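Local coordinates for phosphatidylinositol-specific phospholipase C (Listeria monocytogenes, PDB 2PLC), which is a bacterial enzyme of the phosphatidylinositol-specific phospholipase C family, built on a TIM-barrel-like fold, at residues T90-L93 with K98-I101. Sequence-based numbering, arbitrary orientation.
Sequences TQFL and KETI
Leu93, near the end of helix 82-95, lies beside Glu99, their CA atoms 6.6 Å apart, where the chain doubles back into strand 101-107. This is the second half of a beta-alpha-beta crossover in the TIM-barrel-like fold: helix 82-95 links the parallel strands 60-65 and 101-107 and packs against the start of the latter. No hydrogen bond joins the two segments; apolar contact does the work. Ile101, a branched residue well suited to a strand, carries CD1 at the end of an extended chain (chi2 175°) to 4.0 Å from CD2 of Phe92. With CG anti to the backbone N (chi1 177°), the Phe92 ring meets this methyl obliquely, and its CE2 lies 4.2 Å from CB of Glu99. The ring also touches Tyr51 and Leu54 of helix 50-55, and Leu54 packs on Ile101. Of the Glu99 side chain it is CB that takes part; the carboxylate bends away to a salt bridge with Arg59 and to the backbone N atoms of Met7 and Ser8, which probably offset its burial. Leu93, branched at CG, brings its CD2 methyl to 4.2 Å from CD1 of Ile101 and 3.5 Å from the backbone O of Glu99.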
loop_
_atom_site.group_PDB
_atom_site.type_symbol
_atom_site.label_atom_id
_atom_site.label_comp_id
_atom_site.label_asym_id
_atom_site.label_seq_id
_atom_site.Cartn_x
_atom_site.Cartn_y
_atom_site.Cartn_z
ATOM N N THR A 90 -3.439 -1.977 -14.032
ATOM C CA THR A 90 -3.119 -1.420 -15.335
ATOM C C THR A 90 -4.328 -0.799 -16.037
ATOM O O THR A 90 -4.218 0.279 -16.616
ATOM C CB THR A 90 -2.462 -2.494 -16.194
ATOM O OG1 THR A 90 -1.145 -2.730 -15.691
ATOM C CG2 THR A 90 -2.378 -2.072 -17.627
ATOM N N GLN A 91 -5.480 -1.460 -15.968
ATOM C CA GLN A 91 -6.690 -0.930 -16.587
ATOM C C GLN A 91 -7.122 0.358 -15.898
ATOM O O GLN A 91 -7.632 1.276 -16.544
ATOM C CB GLN A 91 -7.825 -1.957 -16.540
ATOM C CG GLN A 91 -7.691 -3.070 -17.571
ATOM C CD GLN A 91 -7.618 -2.543 -18.999
ATOM O OE1 GLN A 91 -8.598 -2.015 -19.530
ATOM N NE2 GLN A 91 -6.453 -2.681 -19.624
ATOM N N PHE A 92 -6.908 0.426 -14.585
ATOM C CA PHE A 92 -7.269 1.607 -13.811
ATOM C C PHE A 92 -6.369 2.778 -14.184
ATOM O O PHE A 92 -6.841 3.901 -14.364
ATOM C CB PHE A 92 -7.149 1.328 -12.313
ATOM C CG PHE A 92 -7.438 2.526 -11.458
ATOM C CD1 PHE A 92 -8.746 2.917 -11.215
ATOM C CD2 PHE A 92 -6.402 3.285 -10.925
ATOM C CE1 PHE A 92 -9.023 4.048 -10.457
ATOM C CE2 PHE A 92 -6.667 4.423 -10.164
ATOM C CZ PHE A 92 -7.980 4.803 -9.932
ATOM N N LEU A 93 -5.068 2.514 -14.263
ATOM C CA LEU A 93 -4.090 3.540 -14.618
ATOM C C LEU A 93 -4.234 4.014 -16.058
ATOM O O LEU A 93 -3.775 5.104 -16.409
ATOM C CB LEU A 93 -2.675 3.022 -14.390
ATOM C CG LEU A 93 -2.294 2.853 -12.926
ATOM C CD1 LEU A 93 -0.932 2.207 -12.817
ATOM C CD2 LEU A 93 -2.321 4.210 -12.242
ATOM N N LYS A 98 -3.319 9.981 -14.612
ATOM C CA LYS A 98 -2.536 10.895 -13.782
ATOM C C LYS A 98 -2.311 10.370 -12.367
ATOM O O LYS A 98 -1.537 10.945 -11.603
ATOM C CB LYS A 98 -3.175 12.286 -13.741
ATOM C CG LYS A 98 -3.094 13.069 -15.052
ATOM C CD LYS A 98 -1.654 13.391 -15.424
ATOM C CE LYS A 98 -1.576 14.175 -16.725
ATOM N NZ LYS A 98 -0.168 14.482 -17.099
ATOM N N GLU A 99 -2.980 9.268 -12.032
ATOM C CA GLU A 99 -2.858 8.654 -10.714
ATOM C C GLU A 99 -1.610 7.789 -10.639
ATOM O O GLU A 99 -1.040 7.421 -11.661
ATOM C CB GLU A 99 -4.080 7.783 -10.412
ATOM C CG GLU A 99 -5.415 8.485 -10.546
ATOM C CD GLU A 99 -5.525 9.713 -9.675
ATOM O OE1 GLU A 99 -5.509 9.575 -8.438
ATOM O OE2 GLU A 99 -5.643 10.820 -10.230
ATOM N N THR A 100 -1.174 7.499 -9.418
ATOM C CA THR A 100 -0.007 6.656 -9.186
ATOM C C THR A 100 -0.342 5.677 -8.073
ATOM O O THR A 100 -1.063 6.007 -7.129
ATOM C CB THR A 100 1.266 7.469 -8.815
ATOM O OG1 THR A 100 2.292 6.572 -8.357
ATOM C CG2 THR A 100 0.974 8.485 -7.736
ATOM N N ILE A 101 0.161 4.457 -8.199
ATOM C CA ILE A 101 -0.108 3.431 -7.209
ATOM C C ILE A 101 1.177 2.884 -6.627
ATOM O O ILE A 101 2.145 2.634 -7.342
ATOM C CB ILE A 101 -0.971 2.297 -7.817
ATOM C CG1 ILE A 101 -2.340 2.860 -8.195
ATOM C CG2 ILE A 101 -1.116 1.131 -6.843
ATOM C CD1 ILE A 101 -3.234 1.897 -8.896
#